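Local atomic coordinates of ARO (armadillo repeats only protein) (Plasmodium falciparum Santa Lucia, PDB entry 5EWP), a protein that probably serves the translocation and attachment of rhoptries to the apical pole of the parasite, as an armadillo-repeat scaffold that binds other proteins. Residues L228-Q232 against S243-L247; I134-K138 against Q174-L178; K160-K164 against P213-E217. The contacts are given in a common frame with arbitrary orientation. Residues are numbered along the deposited sequence.

All three contacts lie in the C-terminal half of an armadillo solenoid, where three-helix repeats stack side by side. Contact 2 joins the second helices (130-136 and 171-177) of consecutive repeats, and contact 3 joins the first helices (160-168 and 213-220) of the next consecutive pair; their segments alternate along the chain. Contact 1 follows both and packs helix 224-231 on helix 237-250 within the last repeat. The centres of contacts 2 and 3 lie about 17 Å apart, those of contacts 1 and 2 about 18 Å, and those of contacts 1 and 3 about 21 Å, without direct touch. Packing within and between repeats builds one continuous solenoid, consistent with a protein-binding scaffold.

Contact 1 (L228-Q232 against S243-L247); sequences LKTLQ and SNVLL
Two helical segments meet in opposed sense: Q232, just past the end of helix 224-231, lies beside S243 (CA-CA 5.2 Å), while L228, one turn earlier, reaches L246 and L247. Each segment keeps helical spacing, with Q232 N hydrogen-bonded to L228 O and L247 N to S243 O, both at 2.9 Å. L228 takes the mt rotamer, which sends CD1 to within 3.6 Å of L246 CG; its CB lies 3.9 Å from CD1 of L247. L246 and L247 are both tp, and L247 also places CD2 3.7 Å from CG of K229, so the lysine lends its aliphatic stem to the edge of the core while the residue as a whole stays exposed. Small S243 permits the close backbone approach, with its CB 3.9 Å from CB of Q232, whose chi1 is p. The m rotamer of S243 returns OG to the carbonyl of L239, satisfying the hydroxyl in a buried place, and leaves it 3.4 Å from CB of L231. L246 continues onto L201 and I205 of helix 192-205, in the preceding repeat. Brought close by the small S243, this leucine-rich packing in opposed sense is that of the second and third helices within one armadillo repeat.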
loop_
_atom_site.group_PDB
_atom_site.type_symbol
_atom_site.label_atom_id
_atom_site.label_comp_id
_atom_site.label_asym_id
_atom_site.label_seq_id
_atom_site.Cartn_x
_atom_site.Cartn_y
_atom_site.Cartn_z
ATOM N N LEU A 228 17.206 -14.494 0.427
ATOM C CA LEU A 228 16.466 -15.692 0.067
ATOM C C LEU A 228 17.108 -16.935 0.671
ATOM O O LEU A 228 16.405 -17.835 1.124
ATOM C CB LEU A 228 16.366 -15.821 -1.453
ATOM C CG LEU A 228 15.390 -14.837 -2.104
ATOM C CD1 LEU A 228 15.485 -14.893 -3.617
ATOM C CD2 LEU A 228 13.977 -15.134 -1.652
ATOM N N LYS A 229 18.438 -16.990 0.664
ATOM C CA LYS A 229 19.148 -18.110 1.281
ATOM C C LYS A 229 18.800 -18.226 2.766
ATOM O O LYS A 229 18.622 -19.329 3.289
ATOM C CB LYS A 229 20.660 -17.972 1.093
ATOM C CG LYS A 229 21.164 -18.532 -0.222
ATOM C CD LYS A 229 22.571 -18.051 -0.520
ATOM C CE LYS A 229 23.077 -18.613 -1.841
ATOM N NZ LYS A 229 24.409 -18.037 -2.201
ATOM N N THR A 230 18.694 -17.082 3.437
ATOM C CA THR A 230 18.290 -17.052 4.842
ATOM C C THR A 230 16.853 -17.539 5.015
ATOM O O THR A 230 16.547 -18.278 5.950
ATOM C CB THR A 230 18.433 -15.638 5.439
ATOM O OG1 THR A 230 19.806 -15.232 5.380
ATOM C CG2 THR A 230 17.975 -15.609 6.888
ATOM N N LEU A 231 15.968 -17.108 4.121
ATOM C CA LEU A 231 14.565 -17.495 4.210
ATOM C C LEU A 231 14.318 -18.986 3.955
ATOM O O LEU A 231 13.439 -19.588 4.578
ATOM C CB LEU A 231 13.723 -16.666 3.234
ATOM C CG LEU A 231 13.482 -15.198 3.585
ATOM C CD1 LEU A 231 12.601 -14.534 2.522
ATOM C CD2 LEU A 231 12.852 -15.065 4.963
ATOM N N GLN A 232 15.081 -19.589 3.048
ATOM C CA GLN A 232 14.812 -20.982 2.679
ATOM C C GLN A 232 15.182 -21.999 3.759
ATOM O O GLN A 232 15.067 -23.203 3.535
ATOM C CB GLN A 232 15.534 -21.338 1.380
ATOM C CG GLN A 232 17.038 -21.297 1.462
ATOM C CD GLN A 232 17.690 -21.918 0.249
ATOM O OE1 GLN A 232 17.025 -22.191 -0.752
ATOM N NE2 GLN A 232 18.997 -22.144 0.328
ATOM N N SER A 243 10.898 -19.408 -1.367
ATOM C CA SER A 243 12.249 -18.857 -1.325
ATOM C C SER A 243 13.179 -19.661 -2.208
ATOM O O SER A 243 13.963 -19.101 -2.975
ATOM C CB SER A 243 12.779 -18.834 0.106
ATOM O OG SER A 243 11.792 -18.357 1.006
ATOM N N ASN A 244 13.076 -20.981 -2.103
ATOM C CA ASN A 244 13.850 -21.872 -2.952
ATOM C C ASN A 244 13.585 -21.615 -4.430
ATOM O O ASN A 244 14.519 -21.528 -5.226
ATOM C CB ASN A 244 13.552 -23.335 -2.611
ATOM C CG ASN A 244 14.595 -24.289 -3.172
ATOM O OD1 ASN A 244 15.782 -23.962 -3.240
ATOM N ND2 ASN A 244 14.155 -25.476 -3.574
ATOM N N VAL A 245 12.308 -21.478 -4.782
ATOM C CA VAL A 245 11.902 -21.261 -6.170
ATOM C C VAL A 245 12.480 -19.979 -6.775
ATOM O O VAL A 245 13.036 -20.008 -7.879
ATOM C CB VAL A 245 10.367 -21.221 -6.298
ATOM C CG1 VAL A 245 9.953 -20.772 -7.692
ATOM C CG2 VAL A 245 9.775 -22.589 -5.982
ATOM N N LEU A 246 12.359 -18.859 -6.065
ATOM C CA LEU A 246 12.893 -17.604 -6.583
ATOM C C LEU A 246 14.411 -17.646 -6.607
ATOM O O LEU A 246 15.034 -17.123 -7.532
ATOM C CB LEU A 246 12.404 -16.410 -5.761
ATOM C CG LEU A 246 12.929 -15.025 -6.169
ATOM C CD1 LEU A 246 12.711 -14.736 -7.647
ATOM C CD2 LEU A 246 12.283 -13.936 -5.318
ATOM N N LEU A 247 14.998 -18.279 -5.593
ATOM C CA LEU A 247 16.449 -18.403 -5.492
ATOM C C LEU A 247 17.024 -19.089 -6.730
ATOM O O LEU A 247 17.960 -18.584 -7.351
ATOM C CB LEU A 247 16.832 -19.180 -4.233
ATOM C CG LEU A 247 18.296 -19.152 -3.800
ATOM C CD1 LEU A 247 18.828 -17.730 -3.752
ATOM C CD2 LEU A 247 18.453 -19.833 -2.454
#

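Contact 2 (I134-K138 against Q174-L178); sequences ISGMK and QLVNL
Neighbouring armadillo repeats stack here through the C-terminal ends of their second helices, 130-136 and 171-177, with M137 opposite Q174 (CA-CA 6.2 Å). I134, still helical, rests its CG2 3.8 Å from CG of Q174 and covers F166 of helix 160-168 as well. M137 follows as the chief apolar filler. Its flexible, unbranched side chain, in the mtm rotamer, brings CE to 3.8 Å from Q174 CB and holds SD 3.9 Å from both CD2 of L175 and CD1 of L178. Both leucines are mt, and C148 and A149 of helix 142-156 back the methionine. The extended mttt chain of exposed K138 runs past Q174 at the surface, its CG 3.1 Å from Q174 OE1; the folded mm start of Q174 keeps that amide close to the first segment. No direct hydrogen bond joins the segments. Instead a water sits between the two backbones, donating to M137 O at 2.8 Å and, as an alternative or in addition, to Q174 O at 3.0 Å.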
loop_
_atom_site.group_PDB
_atom_site.type_symbol
_atom_site.label_atom_id
_atom_site.label_comp_id
_atom_site.label_asym_id
_atom_site.label_seq_id
_atom_site.Cartn_x
_atom_site.Cartn_y
_atom_site.Cartn_z
ATOM N N ILE A 134 6.929 3.779 -2.110
ATOM C CA ILE A 134 8.228 3.140 -1.945
ATOM C C ILE A 134 8.876 3.577 -0.638
ATOM O O ILE A 134 9.448 2.762 0.092
ATOM C CB ILE A 134 9.169 3.451 -3.131
ATOM C CG1 ILE A 134 8.683 2.706 -4.373
ATOM C CG2 ILE A 134 10.602 3.028 -2.816
ATOM C CD1 ILE A 134 9.371 3.135 -5.676
ATOM N N SER A 135 8.765 4.866 -0.333
ATOM C CA SER A 135 9.270 5.377 0.932
ATOM C C SER A 135 8.581 4.664 2.104
ATOM O O SER A 135 9.216 4.342 3.119
ATOM C CB SER A 135 9.056 6.894 1.004
ATOM O OG SER A 135 9.704 7.454 2.129
ATOM N N GLY A 136 7.286 4.402 1.941
ATOM C CA GLY A 136 6.480 3.739 2.956
ATOM C C GLY A 136 6.899 2.312 3.272
ATOM O O GLY A 136 6.651 1.813 4.366
ATOM N N MET A 137 7.532 1.637 2.318
ATOM C CA MET A 137 8.031 0.287 2.574
ATOM C C MET A 137 9.159 0.284 3.607
ATOM O O MET A 137 9.583 -0.774 4.070
ATOM C CB MET A 137 8.520 -0.372 1.272
ATOM C CG MET A 137 7.397 -0.901 0.395
ATOM S SD MET A 137 8.076 -1.837 -0.990
ATOM C CE MET A 137 8.497 -0.488 -2.073
ATOM N N LYS A 138 9.654 1.470 3.956
ATOM C CA LYS A 138 10.716 1.569 4.947
ATOM C C LYS A 138 10.192 1.589 6.376
ATOM O O LYS A 138 10.965 1.432 7.321
ATOM C CB LYS A 138 11.548 2.833 4.723
ATOM C CG LYS A 138 12.268 2.912 3.390
ATOM C CD LYS A 138 13.117 4.182 3.342
ATOM C CE LYS A 138 13.873 4.304 2.029
ATOM N NZ LYS A 138 14.652 5.574 1.977
ATOM N N GLN A 174 13.931 -1.559 -1.677
ATOM C CA GLN A 174 13.007 -1.663 -0.557
ATOM C C GLN A 174 12.313 -3.023 -0.519
ATOM O O GLN A 174 12.149 -3.604 0.552
ATOM C CB GLN A 174 11.976 -0.541 -0.604
ATOM C CG GLN A 174 12.575 0.822 -0.442
ATOM C CD GLN A 174 13.564 0.878 0.705
ATOM O OE1 GLN A 174 13.268 0.445 1.818
ATOM N NE2 GLN A 174 14.754 1.392 0.429
ATOM N N LEU A 175 11.907 -3.543 -1.681
ATOM C CA LEU A 175 11.277 -4.858 -1.707
ATOM C C LEU A 175 12.181 -5.945 -1.197
ATOM O O LEU A 175 11.758 -6.828 -0.447
ATOM C CB LEU A 175 10.840 -5.251 -3.122
ATOM C CG LEU A 175 9.470 -4.891 -3.632
ATOM C CD1 LEU A 175 9.267 -5.580 -5.000
ATOM C CD2 LEU A 175 8.432 -5.349 -2.605
ATOM N N VAL A 176 13.430 -5.903 -1.646
ATOM C CA VAL A 176 14.395 -6.913 -1.263
ATOM C C VAL A 176 14.624 -6.829 0.242
ATOM O O VAL A 176 14.751 -7.849 0.914
ATOM C CB VAL A 176 15.714 -6.764 -2.055
ATOM C CG1 VAL A 176 16.814 -7.621 -1.448
ATOM C CG2 VAL A 176 15.489 -7.153 -3.511
ATOM N N ASN A 177 14.638 -5.614 0.782
ATOM C CA ASN A 177 14.759 -5.446 2.226
ATOM C C ASN A 177 13.602 -6.050 3.011
ATOM O O ASN A 177 13.768 -6.453 4.165
ATOM C CB ASN A 177 14.882 -3.968 2.589
ATOM C CG ASN A 177 16.225 -3.392 2.211
ATOM O OD1 ASN A 177 17.112 -4.111 1.748
ATOM N ND2 ASN A 177 16.386 -2.088 2.407
ATOM N N LEU A 178 12.431 -6.142 2.392
ATOM C CA LEU A 178 11.301 -6.767 3.068
ATOM C C LEU A 178 11.514 -8.265 3.243
ATOM O O LEU A 178 10.799 -8.903 4.007
ATOM C CB LEU A 178 9.988 -6.506 2.312
ATOM C CG LEU A 178 9.524 -5.042 2.307
ATOM C CD1 LEU A 178 8.207 -4.843 1.558
ATOM C CD2 LEU A 178 9.414 -4.518 3.705
HETATM O O HOH W 1 11.893 -2.050 3.076
#

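Contact 3 (K160-K164 against P213-E217); sequences KKYKK and PEFLE
The strongest polar bonds belong to K163, whose extended mttt side chain runs past the F215 ring and gives its NZ to the carbonyls of D203, F204 and L206, at the end of helix 192-205 and just after it. A lysine suits this place because its ammonium can serve several carbonyls left open where a helix stops. Weaker electrostatics follow at the surface: E214, with chi1 and chi2 both t, extends OE1 to 4.3 Å from K160 NZ and 4.5 Å from K164 NZ, too far for direct ion pairing. Further inward, F215 fills the gap between the two helices, whose short segments run nearly parallel at 25° with their axes 11.6 Å apart at closest approach. The nearest CA pair is K163 and F215, at 8.3 Å, a spacing that a large ring can span. Chi1 of F215 is m, and its CE2 lies 3.5 Å from CD of K163, while CZ is 3.8 Å from CG of K160 and 4.1 Å from the backbone N of K164. The ring also meets that of F204, the planes at about 45°. Helices 160-168 and 213-220 are the first helices of consecutive armadillo repeats. The chemistry implies that lysine methylenes form an apolar wall against the F215 ring, while the K163 ammonium goes to carbonyls and those of K160 and K164 stay at the surface near E214.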
loop_
_atom_site.group_PDB
_atom_site.type_symbol
_atom_site.label_atom_id
_atom_site.label_comp_id
_atom_site.label_asym_id
_atom_site.label_seq_id
_atom_site.Cartn_x
_atom_site.Cartn_y
_atom_site.Cartn_z
ATOM N N LYS A 160 5.354 -2.310 -18.334
ATOM C CA LYS A 160 6.808 -2.344 -18.235
ATOM C C LYS A 160 7.399 -0.993 -17.833
ATOM O O LYS A 160 8.405 -0.931 -17.107
ATOM C CB LYS A 160 7.421 -2.807 -19.560
ATOM C CG LYS A 160 8.929 -2.903 -19.501
ATOM C CD LYS A 160 9.520 -3.389 -20.822
ATOM C CE LYS A 160 11.034 -3.477 -20.714
ATOM N NZ LYS A 160 11.664 -4.096 -21.907
ATOM N N LYS A 161 6.790 0.095 -18.306
ATOM C CA LYS A 161 7.277 1.424 -17.944
ATOM C C LYS A 161 7.102 1.692 -16.454
ATOM O O LYS A 161 7.905 2.412 -15.851
ATOM C CB LYS A 161 6.571 2.510 -18.751
ATOM C CG LYS A 161 6.935 2.490 -20.232
ATOM C CD LYS A 161 6.094 3.477 -21.015
ATOM C CE LYS A 161 6.776 3.869 -22.313
ATOM N NZ LYS A 161 8.021 4.649 -22.049
ATOM N N TYR A 162 6.069 1.101 -15.857
ATOM C CA TYR A 162 5.832 1.295 -14.416
ATOM C C TYR A 162 6.916 0.569 -13.620
ATOM O O TYR A 162 7.415 1.084 -12.611
ATOM C CB TYR A 162 4.450 0.795 -13.995
ATOM C CG TYR A 162 3.277 1.488 -14.652
ATOM C CD1 TYR A 162 3.454 2.580 -15.503
ATOM C CD2 TYR A 162 1.981 1.047 -14.407
ATOM C CE1 TYR A 162 2.345 3.205 -16.120
ATOM C CE2 TYR A 162 0.881 1.658 -15.003
ATOM C CZ TYR A 162 1.068 2.731 -15.849
ATOM O OH TYR A 162 -0.046 3.308 -16.422
ATOM N N LYS A 163 7.279 -0.625 -14.084
ATOM C CA LYS A 163 8.365 -1.393 -13.474
ATOM C C LYS A 163 9.692 -0.650 -13.580
ATOM O O LYS A 163 10.476 -0.636 -12.628
ATOM C CB LYS A 163 8.486 -2.777 -14.114
ATOM C CG LYS A 163 7.340 -3.719 -13.775
ATOM C CD LYS A 163 7.473 -5.030 -14.516
ATOM C CE LYS A 163 6.407 -6.026 -14.102
ATOM N NZ LYS A 163 6.617 -7.314 -14.841
ATOM N N LYS A 164 9.963 -0.072 -14.748
ATOM C CA LYS A 164 11.174 0.735 -14.942
ATOM C C LYS A 164 11.253 1.891 -13.955
ATOM O O LYS A 164 12.317 2.159 -13.379
ATOM C CB LYS A 164 11.245 1.284 -16.371
ATOM C CG LYS A 164 11.942 0.357 -17.345
ATOM C CD LYS A 164 11.687 0.770 -18.786
ATOM C CE LYS A 164 12.337 -0.205 -19.757
ATOM N NZ LYS A 164 12.366 0.327 -21.147
ATOM N N PRO A 213 14.572 -10.094 -19.018
ATOM C CA PRO A 213 16.010 -10.096 -18.717
ATOM C C PRO A 213 16.490 -8.885 -17.924
ATOM O O PRO A 213 17.221 -9.072 -16.951
ATOM C CB PRO A 213 16.656 -10.124 -20.105
ATOM C CG PRO A 213 15.659 -10.847 -20.951
ATOM C CD PRO A 213 14.309 -10.398 -20.438
ATOM N N GLU A 214 16.094 -7.681 -18.332
ATOM C CA GLU A 214 16.453 -6.458 -17.610
ATOM C C GLU A 214 16.099 -6.514 -16.127
ATOM O O GLU A 214 16.881 -6.083 -15.271
ATOM C CB GLU A 214 15.766 -5.240 -18.226
ATOM C CG GLU A 214 16.196 -3.923 -17.587
ATOM C CD GLU A 214 15.476 -2.717 -18.165
ATOM O OE1 GLU A 214 14.822 -2.860 -19.224
ATOM O OE2 GLU A 214 15.559 -1.626 -17.552
ATOM N N PHE A 215 14.898 -7.007 -15.841
ATOM C CA PHE A 215 14.366 -7.011 -14.479
ATOM C C PHE A 215 14.922 -8.202 -13.715
ATOM O O PHE A 215 15.126 -8.132 -12.503
ATOM C CB PHE A 215 12.830 -7.028 -14.494
ATOM C CG PHE A 215 12.220 -5.827 -15.168
ATOM C CD1 PHE A 215 12.894 -4.615 -15.197
ATOM C CD2 PHE A 215 10.978 -5.913 -15.770
ATOM C CE1 PHE A 215 12.338 -3.504 -15.824
ATOM C CE2 PHE A 215 10.419 -4.819 -16.406
ATOM C CZ PHE A 215 11.098 -3.613 -16.436
ATOM N N LEU A 216 15.194 -9.291 -14.429
ATOM C CA LEU A 216 15.912 -10.405 -13.816
ATOM C C LEU A 216 17.250 -9.912 -13.273
ATOM O O LEU A 216 17.616 -10.195 -12.132
ATOM C CB LEU A 216 16.136 -11.543 -14.813
ATOM C CG LEU A 216 16.879 -12.734 -14.199
ATOM C CD1 LEU A 216 15.985 -13.479 -13.211
ATOM C CD2 LEU A 216 17.382 -13.669 -15.287
ATOM N N GLU A 217 17.954 -9.123 -14.079
ATOM C CA GLU A 217 19.269 -8.626 -13.696
ATOM C C GLU A 217 19.161 -7.626 -12.553
ATOM O O GLU A 217 20.026 -7.573 -11.676
ATOM C CB GLU A 217 19.968 -7.976 -14.889
#